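Local coordinates for protein GRMZM2G135359 pseudokinase (Zea mays, PDB 6CPY) that is a receptor-like pseudokinase, probably membrane-spanning, whose kinase-fold domain, here without nucleotide, may bind ATP, at residues K78-E83 with F116-V121; V246-Y249 with G253-L256; I150-A155 with E302-G307; N46-T51 with L56-L61. All coordinates share one frame; numbering follows the deposited sequence. Where two conformers were deposited one is given.

In the fold
From the N terminus, interaction 4 comes first, closing the short hairpin of strands 47-50 and 54-60 at one edge of the N-lobe sheet. Interaction 1 then joins the approach to helix 82-96 to strand 117-123 of the same sheet, closing a loop of 32 residues that holds most of helix 82-96 and strand 106-112. The remaining two contacts belong to the helical C-lobe. Interaction 3 spans the longest loop, pairing helix 144-164 with the end of helix 293-304, and within that span falls interaction 2, a local closure after helix 240-250. None of the four loops cross: they run in series apart from this one nesting.

Interaction 1 of 4, residues K78-E83 with F116-V121; sequences KDWSKE and FTRVMV
R118 NE, 3.6 Å from W80 NE1, is gripped by two carboxylates, forming salt bridges with E85 OE1 and E111 OE1, while R118 NH2 pairs with E113 OE2. The same E85 OE1 also accepts a hydrogen bond from W80 NE1, so one oxygen ties the indole to the guanidinium. At the other terminal nitrogen, R118 NH1 donates to T117 O at 2.9 Å, with that oxygen close to the guanidinium plane. These bonds limit how far the group can turn.

The indole of W80 works as a platform, and F116 and R118 both lie over one of its faces. W80 CG is swung anti to the backbone N (chi1 -174°), which carries the ring toward the strand. R118 CG, set anti to the carbonyl carbon by chi1, lies over the six-membered ring, 3.8 Å from its centroid, in a CH-pi contact; the bend at chi2 turns the rest of the chain along the indole. Farther along, R118 CZ makes an off-centre cation-pi contact with the five-membered ring. Charged and aromatic planes are not stacked here; they stand 67° apart. F116 arrives by its far end, with CZ 3.4 Å from W80 CG and the two ring planes inclined at 57°.

In the kinase N-lobe, this cluster joins the lead-in to helix 82-96, where Y88 also touches W80, to strand 117-123, between strands 66-72 and 106-112.

Interaction 2 of 4, residues V246-Y249 with G253-L256; sequences VSRY and GMRL
R248 and M254 meet at about a right angle, the methionine methyl pressed on the flat of the arginine head. M254 CE sits 3.8 Å above the guanidinium plane, over its centre, so an apolar group covers one face of the charge. The edge of the same group does polar work: R248 NH1 donates to G253 O at 2.9 Å, with an N-H...O angle of 152° and the oxygen near the guanidinium plane. The arginine chain leaves the helix extended and folds at chi3 (67°), which turns its head back to this carbonyl. R248 NH2 completes the grip through a salt bridge with E258. A leucine in place of R248 would probably leave G253 O without its side-chain donor and E258 without its charged mate, while M254 CE would lose the flat surface beneath it.

One backbone bond and a water close the turn that follows helix 240-250, probably the counterpart of helix G in the C-lobe of protein kinases. G253 N donates to R248 O at 2.9 Å, and the water bridges the next residues by donating to Y249 O and accepting from M254 N.

Y249 also meets M254 at roughly a right angle, its CD1 lying 4.1 Å from M254 CB. Farther out along the tyrosine, OH comes within 3.6 Å of L256 CD2. Y249 also touches L259 of helix 256-259 and C276 of helix 269-282.

Interaction 3 of 4, residues I150-A155 with E302-G307; sequences ISMGIA and EITALG
M152 reaches from its helix toward T304, and its terminal methyl is the tightly packed part. M152 CG is anti to the backbone N (chi1 -163°), and bends at chi2 and chi3 then turn the thioether's end onto the threonine side chain. M152 CE comes 3.3 Å from T304 CG2, tighter than usual for two carbons. Two conformers of M152 were deposited, so this methyl's exact fit is doubtful.

The packing is looser at L306, where M152 CG lies 4.2 Å from L306 CB and 3.6 Å from L306 O. That carbonyl accepts a hydrogen bond from Y156 OH. The chain neighbours of L306, A305 and G307, are exposed, making this the solvent side.

T304 OG1 is held twice, bonding to M300 O and accepting from L306 N at 3.2 Å. With an alanine here, L306 N would probably lose its side-chain acceptor and the end of M152 would have less to pack against.

The bond from L306 N makes an ST turn at the end of helix 293-304, as A305 leaves helical geometry with positive phi. This turn docks the last helix of the kinase C-lobe on helix 144-164, its long central helix.

Interaction 4 of 4, residues N46-T51 with L56-L61; sequences NIIGST and LYKGTL
N46-T51 and L56-L61 run antiparallel as the two arms of a beta hairpin, their strand axes 4.4 Å apart at an angle of 157°. In the kinase fold this is the first hairpin of the N-lobe, whose turn lies where active kinases have the glycine-rich loop over the nucleotide cleft. The pairing begins with a very straight bond from K58 N to N46 O (2.8 Å, 177° at the hydrogen). I47 and Y57 form a non-hydrogen-bonded pair, after which the register slips by one residue: I48 and G49 both face L56, a classic beta bulge. L56 O accepts from I48 N at 2.7 Å and only weakly from G49 N. L56 N in turn donates to G49 O, making G49 and L56 a hydrogen-bonded pair. At the N46 end a water accepts from N46 N and lies within bonding distance of K58 O.

I47 and Y57 share one face of the sheet and lie side by side, I47 CG1 approaching Y57 CE1 to 3.7 Å. The opposite face carries L56, which also touches A70 and L191. With CG anti to its carbonyl carbon (chi1 -62°), L56 sends CD1 along G49 to within 4.1 Å of S50 N. I48 lays CG1 against K58 CB at 3.8 Å and CD1 against the carbonyl of Y57. K58 then bends away to a salt bridge between NZ and E66, leaving its base beside N46, whose ND2 rests 3.6 Å from K58 CG.

Interaction 1 of 4, residues K78-E83 with F116-V121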
loop_
_atom_site.group_PDB
_atom_site.type_symbol
_atom_site.label_atom_id
_atom_site.label_comp_id
_atom_site.label_asym_id
_atom_site.label_seq_id
_atom_site.Cartn_x
_atom_site.Cartn_y
_atom_site.Cartn_z
ATOM N N LYS A 78 -23.588 6.650 17.739
ATOM C CA LYS A 78 -24.327 5.452 18.152
ATOM C C LYS A 78 -23.824 4.181 17.468
ATOM O O LYS A 78 -24.036 3.079 17.967
ATOM C CB LYS A 78 -25.813 5.615 17.835
ATOM N N ASP A 79 -23.184 4.338 16.314
ATOM C CA ASP A 79 -22.730 3.206 15.512
ATOM C C ASP A 79 -21.223 2.956 15.682
ATOM O O ASP A 79 -20.656 2.102 15.011
ATOM C CB ASP A 79 -23.056 3.469 14.043
ATOM C CG ASP A 79 -24.539 3.773 13.802
ATOM O OD1 ASP A 79 -25.394 3.297 14.574
ATOM O OD2 ASP A 79 -24.853 4.496 12.832
ATOM N N TRP A 80 -20.584 3.699 16.578
ATOM C CA TRP A 80 -19.148 3.595 16.825
ATOM C C TRP A 80 -18.895 2.993 18.209
ATOM O O TRP A 80 -19.312 3.556 19.210
ATOM C CB TRP A 80 -18.555 4.997 16.761
ATOM C CG TRP A 80 -17.060 5.097 16.845
ATOM C CD1 TRP A 80 -16.331 5.521 17.905
ATOM C CD2 TRP A 80 -16.126 4.820 15.797
ATOM N NE1 TRP A 80 -14.994 5.522 17.594
ATOM C CE2 TRP A 80 -14.840 5.099 16.301
ATOM C CE3 TRP A 80 -16.253 4.376 14.478
ATOM C CZ2 TRP A 80 -13.684 4.930 15.541
ATOM C CZ3 TRP A 80 -15.099 4.212 13.714
ATOM C CH2 TRP A 80 -13.831 4.492 14.251
ATOM N N SER A 81 -18.200 1.861 18.264
ATOM C CA SER A 81 -17.933 1.177 19.533
ATOM C C SER A 81 -16.611 1.602 20.159
ATOM O O SER A 81 -15.763 2.204 19.498
ATOM C CB SER A 81 -17.903 -0.335 19.313
ATOM O OG SER A 81 -16.898 -0.690 18.380
ATOM N N LYS A 82 -16.425 1.258 21.434
ATOM C CA LYS A 82 -15.138 1.472 22.101
ATOM C C LYS A 82 -14.007 0.694 21.410
ATOM O O LYS A 82 -12.858 1.130 21.419
ATOM C CB LYS A 82 -15.211 1.075 23.581
ATOM N N GLU A 83 -14.341 -0.447 20.813
ATOM C CA GLU A 83 -13.360 -1.237 20.050
ATOM C C GLU A 83 -12.960 -0.503 18.770
ATOM O O GLU A 83 -11.782 -0.476 18.420
ATOM C CB GLU A 83 -13.909 -2.637 19.735
ATOM C CG GLU A 83 -13.087 -3.486 18.762
ATOM C CD GLU A 83 -11.695 -3.843 19.264
ATOM O OE1 GLU A 83 -11.441 -3.769 20.485
ATOM O OE2 GLU A 83 -10.844 -4.216 18.427
ATOM N N PHE A 116 -20.273 13.590 13.384
ATOM C CA PHE A 116 -19.391 12.470 13.698
ATOM C C PHE A 116 -18.334 12.301 12.604
ATOM O O PHE A 116 -18.667 12.184 11.426
ATOM C CB PHE A 116 -20.167 11.177 13.879
ATOM C CG PHE A 116 -19.300 10.041 14.313
ATOM C CD1 PHE A 116 -18.907 9.935 15.632
ATOM C CD2 PHE A 116 -18.824 9.129 13.393
ATOM C CE1 PHE A 116 -18.073 8.909 16.042
ATOM C CE2 PHE A 116 -17.991 8.091 13.795
ATOM C CZ PHE A 116 -17.621 7.990 15.116
ATOM N N THR A 117 -17.068 12.314 13.016
ATOM C CA THR A 117 -15.932 12.295 12.092
ATOM C C THR A 117 -14.839 11.380 12.629
ATOM O O THR A 117 -14.382 11.544 13.755
ATOM C CB THR A 117 -15.323 13.706 11.960
ATOM O OG1 THR A 117 -16.359 14.660 11.686
ATOM C CG2 THR A 117 -14.259 13.757 10.862
ATOM N N ARG A 118 -14.412 10.421 11.817
ATOM C CA ARG A 118 -13.231 9.641 12.143
ATOM C C ARG A 118 -12.446 9.493 10.857
ATOM O O ARG A 118 -12.807 8.690 9.998
ATOM C CB ARG A 118 -13.619 8.271 12.707
ATOM C CG ARG A 118 -14.223 8.299 14.105
ATOM C CD ARG A 118 -13.199 8.720 15.142
ATOM N NE ARG A 118 -13.707 8.646 16.503
ATOM C CZ ARG A 118 -14.567 9.509 17.050
ATOM N NH1 ARG A 118 -15.067 10.521 16.348
ATOM N NH2 ARG A 118 -14.954 9.337 18.310
ATOM N N VAL A 119 -11.427 10.329 10.690
ATOM C CA VAL A 119 -10.625 10.298 9.461
ATOM C C VAL A 119 -9.134 10.220 9.723
ATOM O O VAL A 119 -8.628 10.580 10.802
ATOM C CB VAL A 119 -10.906 11.481 8.480
ATOM C CG1 VAL A 119 -12.391 11.789 8.330
ATOM C CG2 VAL A 119 -10.096 12.706 8.819
ATOM N N MET A 120 -8.430 9.772 8.689
ATOM C CA MET A 120 -6.988 9.721 8.655
ATOM C C MET A 120 -6.568 10.401 7.372
ATOM O O MET A 120 -7.196 10.209 6.326
ATOM C CB MET A 120 -6.497 8.263 8.693
ATOM C CG MET A 120 -6.765 7.622 10.047
ATOM S SD MET A 120 -6.180 5.927 10.183
ATOM C CE MET A 120 -7.145 5.372 11.596
ATOM N N VAL A 121 -5.538 11.228 7.474
ATOM C CA VAL A 121 -5.093 12.071 6.381
ATOM C C VAL A 121 -3.776 11.518 5.837
ATOM O O VAL A 121 -2.789 11.424 6.563
ATOM C CB VAL A 121 -4.888 13.523 6.852
ATOM C CG1 VAL A 121 -4.388 14.410 5.712
ATOM C CG2 VAL A 121 -6.159 14.065 7.472
#

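Interaction 2 of 4, residues V246-Y249 with G253-L256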
loop_
_atom_site.group_PDB
_atom_site.type_symbol
_atom_site.label_atom_id
_atom_site.label_comp_id
_atom_site.label_asym_id
_atom_site.label_seq_id
_atom_site.Cartn_x
_atom_site.Cartn_y
_atom_site.Cartn_z
ATOM N N VAL A 246 1.311 -20.215 -15.668
ATOM C CA VAL A 246 2.487 -19.906 -14.854
ATOM C C VAL A 246 3.349 -21.157 -14.652
ATOM O O VAL A 246 4.572 -21.113 -14.813
ATOM C CB VAL A 246 2.074 -19.319 -13.481
ATOM C CG1 VAL A 246 3.236 -19.298 -12.498
ATOM C CG2 VAL A 246 1.505 -17.922 -13.664
ATOM N N SER A 247 2.707 -22.270 -14.291
ATOM C CA SER A 247 3.415 -23.541 -14.116
ATOM C C SER A 247 4.212 -23.925 -15.359
ATOM O O SER A 247 5.339 -24.396 -15.250
ATOM C CB SER A 247 2.439 -24.670 -13.758
ATOM O OG SER A 247 1.970 -24.513 -12.431
ATOM N N ARG A 248 3.629 -23.713 -16.533
ATOM C CA ARG A 248 4.301 -24.043 -17.779
ATOM C C ARG A 248 5.597 -23.254 -17.887
ATOM O O ARG A 248 6.618 -23.818 -18.284
ATOM C CB ARG A 248 3.417 -23.786 -19.004
ATOM C CG ARG A 248 4.165 -24.011 -20.312
ATOM C CD ARG A 248 3.268 -24.399 -21.463
ATOM N NE ARG A 248 2.370 -23.327 -21.866
ATOM C CZ ARG A 248 2.653 -22.377 -22.752
ATOM N NH1 ARG A 248 3.834 -22.329 -23.355
ATOM N NH2 ARG A 248 1.734 -21.460 -23.036
ATOM N N TYR A 249 5.577 -21.972 -17.506
ATOM C CA TYR A 249 6.819 -21.182 -17.518
ATOM C C TYR A 249 7.882 -21.767 -16.583
ATOM O O TYR A 249 9.012 -22.036 -17.000
ATOM C CB TYR A 249 6.608 -19.702 -17.154
ATOM C CG TYR A 249 7.940 -18.988 -17.103
ATOM C CD1 TYR A 249 8.572 -18.576 -18.276
ATOM C CD2 TYR A 249 8.614 -18.816 -15.900
ATOM C CE1 TYR A 249 9.823 -17.982 -18.236
ATOM C CE2 TYR A 249 9.857 -18.213 -15.849
ATOM C CZ TYR A 249 10.453 -17.802 -17.023
ATOM O OH TYR A 249 11.682 -17.200 -16.970
ATOM N N GLY A 253 8.618 -24.709 -20.186
ATOM C CA GLY A 253 7.872 -24.832 -21.430
ATOM C C GLY A 253 7.346 -23.542 -22.034
ATOM O O GLY A 253 6.396 -23.572 -22.819
ATOM N N MET A 254 7.950 -22.408 -21.677
ATOM C CA MET A 254 7.501 -21.113 -22.193
ATOM C C MET A 254 8.646 -20.134 -22.446
ATOM O O MET A 254 9.487 -19.911 -21.591
ATOM C CB MET A 254 6.492 -20.472 -21.231
ATOM C CG MET A 254 5.794 -19.257 -21.814
ATOM S SD MET A 254 4.752 -18.397 -20.627
ATOM C CE MET A 254 3.619 -19.713 -20.181
ATOM N N ARG A 255 8.640 -19.531 -23.632
ATOM C CA ARG A 255 9.592 -18.481 -23.975
ATOM C C ARG A 255 9.252 -17.209 -23.184
ATOM O O ARG A 255 8.090 -16.966 -22.872
ATOM C CB ARG A 255 9.528 -18.183 -25.469
ATOM C CG ARG A 255 9.853 -19.379 -26.356
ATOM C CD ARG A 255 9.729 -19.024 -27.827
ATOM N NE ARG A 255 10.554 -17.867 -28.177
ATOM C CZ ARG A 255 11.881 -17.880 -28.316
ATOM N NH1 ARG A 255 12.587 -18.997 -28.131
ATOM N NH2 ARG A 255 12.515 -16.754 -28.637
ATOM N N LEU A 256 10.258 -16.399 -22.868
ATOM C CA LEU A 256 10.005 -15.136 -22.166
ATOM C C LEU A 256 9.093 -14.188 -22.954
ATOM O O LEU A 256 8.355 -13.410 -22.346
ATOM C CB LEU A 256 11.309 -14.423 -21.794
ATOM C CG LEU A 256 12.037 -14.847 -20.518
ATOM C CD1 LEU A 256 13.385 -14.139 -20.463
ATOM C CD2 LEU A 256 11.222 -14.529 -19.277
HETATM O O HOH W 1 10.056 -21.720 -19.492
#

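Interaction 3 of 4, residues I150-A155 with E302-G307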
loop_
_atom_site.group_PDB
_atom_site.type_symbol
_atom_site.label_atom_id
_atom_site.label_comp_id
_atom_site.label_asym_id
_atom_site.label_seq_id
_atom_site.Cartn_x
_atom_site.Cartn_y
_atom_site.Cartn_z
ATOM N N ILE A 150 8.972 0.656 -9.777
ATOM C CA ILE A 150 7.827 0.349 -8.939
ATOM C C ILE A 150 8.099 -0.916 -8.121
ATOM O O ILE A 150 7.908 -0.935 -6.909
ATOM C CB ILE A 150 6.552 0.202 -9.794
ATOM C CG1 ILE A 150 6.123 1.588 -10.314
ATOM C CG2 ILE A 150 5.438 -0.481 -9.000
ATOM C CD1 ILE A 150 5.175 1.526 -11.493
ATOM N N SER A 151 8.594 -1.955 -8.785
ATOM C CA SER A 151 8.933 -3.206 -8.102
ATOM C C SER A 151 9.937 -3.010 -6.945
ATOM O O SER A 151 9.774 -3.586 -5.863
ATOM C CB SER A 151 9.506 -4.216 -9.135
ATOM O OG SER A 151 8.579 -4.493 -10.179
ATOM N N MET A 152 10.969 -2.210 -7.179
ATOM C CA MET A 152 11.995 -1.960 -6.169
ATOM C C MET A 152 11.416 -1.143 -5.024
ATOM O O MET A 152 11.603 -1.493 -3.854
ATOM C CB MET A 152 13.206 -1.241 -6.767
ATOM C CG MET A 152 14.458 -1.315 -5.894
ATOM S SD MET A 152 15.073 -3.008 -5.723
ATOM C CE MET A 152 14.378 -3.623 -7.238
ATOM N N GLY A 153 10.697 -0.071 -5.362
ATOM C CA GLY A 153 10.032 0.768 -4.358
ATOM C C GLY A 153 9.171 -0.026 -3.397
ATOM O O GLY A 153 9.243 0.172 -2.182
ATOM N N ILE A 154 8.356 -0.929 -3.939
ATOM C CA ILE A 154 7.546 -1.834 -3.130
ATOM C C ILE A 154 8.411 -2.679 -2.198
ATOM O O ILE A 154 8.147 -2.761 -0.991
ATOM C CB ILE A 154 6.641 -2.740 -3.999
ATOM C CG1 ILE A 154 5.584 -1.909 -4.736
ATOM C CG2 ILE A 154 5.935 -3.768 -3.140
ATOM C CD1 ILE A 154 4.914 -2.639 -5.872
ATOM N N ALA A 155 9.462 -3.294 -2.746
ATOM C CA ALA A 155 10.339 -4.128 -1.937
ATOM C C ALA A 155 10.983 -3.347 -0.786
ATOM O O ALA A 155 11.019 -3.840 0.340
ATOM C CB ALA A 155 11.408 -4.781 -2.800
ATOM N N GLU A 302 20.269 -6.008 -6.453
ATOM C CA GLU A 302 21.315 -6.636 -7.261
ATOM C C GLU A 302 20.867 -6.689 -8.726
ATOM O O GLU A 302 21.610 -6.297 -9.626
ATOM C CB GLU A 302 21.621 -8.040 -6.724
ATOM C CG GLU A 302 22.955 -8.641 -7.157
ATOM C CD GLU A 302 23.187 -10.030 -6.579
ATOM O OE1 GLU A 302 22.657 -10.329 -5.488
ATOM O OE2 GLU A 302 23.891 -10.839 -7.221
ATOM N N ILE A 303 19.624 -7.120 -8.952
ATOM C CA ILE A 303 19.090 -7.270 -10.315
ATOM C C ILE A 303 18.815 -5.945 -11.037
ATOM O O ILE A 303 19.212 -5.765 -12.194
ATOM C CB ILE A 303 17.802 -8.118 -10.301
ATOM C CG1 ILE A 303 18.126 -9.550 -9.861
ATOM C CG2 ILE A 303 17.131 -8.109 -11.669
ATOM C CD1 ILE A 303 16.918 -10.353 -9.414
ATOM N N THR A 304 18.130 -5.029 -10.367
ATOM C CA THR A 304 17.701 -3.775 -10.988
ATOM C C THR A 304 18.779 -2.692 -10.970
ATOM O O THR A 304 18.731 -1.762 -11.779
ATOM C CB THR A 304 16.447 -3.203 -10.305
ATOM O OG1 THR A 304 16.754 -2.830 -8.955
ATOM C CG2 THR A 304 15.321 -4.220 -10.313
ATOM N N ALA A 305 19.722 -2.809 -10.034
ATOM C CA ALA A 305 20.707 -1.765 -9.751
ATOM C C ALA A 305 20.062 -0.417 -9.387
ATOM O O ALA A 305 20.626 0.639 -9.658
ATOM C CB ALA A 305 21.675 -1.605 -10.918
ATOM N N LEU A 306 18.894 -0.460 -8.750
ATOM C CA LEU A 306 18.168 0.749 -8.390
ATOM C C LEU A 306 18.231 0.917 -6.891
ATOM O O LEU A 306 17.721 0.086 -6.146
ATOM C CB LEU A 306 16.699 0.671 -8.825
ATOM C CG LEU A 306 16.399 0.760 -10.320
ATOM C CD1 LEU A 306 14.919 0.489 -10.555
ATOM C CD2 LEU A 306 16.783 2.119 -10.886
ATOM N N GLY A 307 18.872 1.993 -6.451
ATOM C CA GLY A 307 18.975 2.285 -5.036
ATOM C C GLY A 307 17.687 2.908 -4.514
ATOM O O GLY A 307 16.804 3.284 -5.296
#

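Interaction 4 of 4, residues N46-T51 with L56-L61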
loop_
_atom_site.group_PDB
_atom_site.type_symbol
_atom_site.label_atom_id
_atom_site.label_comp_id
_atom_site.label_asym_id
_atom_site.label_seq_id
_atom_site.Cartn_x
_atom_site.Cartn_y
_atom_site.Cartn_z
ATOM N N ASN A 46 -15.178 15.843 -3.272
ATOM C CA ASN A 46 -14.292 15.378 -4.331
ATOM C C ASN A 46 -13.784 13.968 -4.014
ATOM O O ASN A 46 -12.823 13.800 -3.270
ATOM C CB ASN A 46 -13.136 16.369 -4.475
ATOM C CG ASN A 46 -12.314 16.143 -5.723
ATOM O OD1 ASN A 46 -12.621 15.277 -6.543
ATOM N ND2 ASN A 46 -11.249 16.931 -5.875
ATOM N N ILE A 47 -14.434 12.956 -4.585
ATOM C CA ILE A 47 -14.151 11.559 -4.238
ATOM C C ILE A 47 -13.035 10.970 -5.098
ATOM O O ILE A 47 -13.087 11.029 -6.329
ATOM C CB ILE A 47 -15.422 10.685 -4.345
ATOM C CG1 ILE A 47 -16.504 11.198 -3.388
ATOM C CG2 ILE A 47 -15.109 9.227 -4.032
ATOM C CD1 ILE A 47 -17.470 12.189 -4.009
ATOM N N ILE A 48 -12.027 10.408 -4.431
ATOM C CA ILE A 48 -10.927 9.699 -5.083
ATOM C C ILE A 48 -11.335 8.252 -5.314
ATOM O O ILE A 48 -11.064 7.687 -6.369
ATOM C CB ILE A 48 -9.646 9.673 -4.216
ATOM C CG1 ILE A 48 -9.169 11.091 -3.912
ATOM C CG2 ILE A 48 -8.546 8.858 -4.911
ATOM C CD1 ILE A 48 -7.952 11.151 -3.023
ATOM N N GLY A 49 -11.968 7.659 -4.307
ATOM C CA GLY A 49 -12.386 6.262 -4.359
ATOM C C GLY A 49 -13.014 5.798 -3.057
ATOM O O GLY A 49 -13.450 6.612 -2.239
ATOM N N SER A 50 -13.046 4.481 -2.863
ATOM C CA SER A 50 -13.695 3.878 -1.702
ATOM C C SER A 50 -13.173 2.463 -1.449
ATOM O O SER A 50 -12.725 1.790 -2.378
ATOM C CB SER A 50 -15.202 3.814 -1.925
ATOM O OG SER A 50 -15.492 3.083 -3.105
ATOM N N THR A 51 -13.254 2.024 -0.193
ATOM C CA THR A 51 -12.873 0.663 0.202
ATOM C C THR A 51 -14.019 0.034 1.010
ATOM O O THR A 51 -15.098 0.610 1.099
ATOM C CB THR A 51 -11.565 0.659 1.032
ATOM O OG1 THR A 51 -11.791 1.269 2.313
ATOM C CG2 THR A 51 -10.441 1.405 0.297
ATOM N N LEU A 56 -12.684 7.725 0.259
ATOM C CA LEU A 56 -11.442 8.480 0.064
ATOM C C LEU A 56 -11.697 9.815 -0.632
ATOM O O LEU A 56 -12.185 9.850 -1.764
ATOM C CB LEU A 56 -10.450 7.680 -0.765
ATOM C CG LEU A 56 -10.020 6.376 -0.122
ATOM C CD1 LEU A 56 -9.400 5.479 -1.180
ATOM C CD2 LEU A 56 -9.051 6.656 1.021
ATOM N N TYR A 57 -11.355 10.901 0.053
ATOM C CA TYR A 57 -11.634 12.246 -0.423
ATOM C C TYR A 57 -10.361 12.979 -0.753
ATOM O O TYR A 57 -9.348 12.841 -0.071
ATOM C CB TYR A 57 -12.416 13.036 0.624
ATOM C CG TYR A 57 -13.783 12.474 0.899
ATOM C CD1 TYR A 57 -14.816 12.632 -0.022
ATOM C CD2 TYR A 57 -14.051 11.773 2.077
ATOM C CE1 TYR A 57 -16.072 12.113 0.219
ATOM C CE2 TYR A 57 -15.313 11.256 2.330
ATOM C CZ TYR A 57 -16.314 11.430 1.395
ATOM O OH TYR A 57 -17.567 10.919 1.611
ATOM N N LYS A 58 -10.425 13.786 -1.804
ATOM C CA LYS A 58 -9.303 14.611 -2.195
ATOM C C LYS A 58 -9.383 15.936 -1.454
ATOM O O LYS A 58 -10.458 16.528 -1.322
ATOM C CB LYS A 58 -9.331 14.857 -3.710
ATOM C CG LYS A 58 -8.260 15.796 -4.225
ATOM C CD LYS A 58 -6.877 15.170 -4.155
ATOM C CE LYS A 58 -5.786 16.203 -4.354
ATOM N NZ LYS A 58 -5.890 16.894 -5.662
ATOM N N GLY A 59 -8.238 16.401 -0.971
ATOM C CA GLY A 59 -8.144 17.753 -0.460
ATOM C C GLY A 59 -6.788 18.382 -0.706
ATOM O O GLY A 59 -5.874 17.750 -1.243
ATOM N N THR A 60 -6.676 19.644 -0.310
ATOM C CA THR A 60 -5.423 20.380 -0.325
ATOM C C THR A 60 -5.350 21.224 0.930
ATOM O O THR A 60 -6.235 22.055 1.178
ATOM C CB THR A 60 -5.319 21.309 -1.555
ATOM O OG1 THR A 60 -5.590 20.556 -2.739
ATOM C CG2 THR A 60 -3.921 21.922 -1.661
ATOM N N LEU A 61 -4.309 21.000 1.725
ATOM C CA LEU A 61 -4.095 21.770 2.943
ATOM C C LEU A 61 -3.669 23.192 2.588
ATOM O O LEU A 61 -3.233 23.452 1.468
ATOM C CB LEU A 61 -3.043 21.090 3.825
ATOM C CG LEU A 61 -3.423 19.715 4.372
ATOM C CD1 LEU A 61 -2.235 19.083 5.067
ATOM C CD2 LEU A 61 -4.620 19.800 5.316
HETATM O O HOH W 2 -13.374 16.147 -1.118
#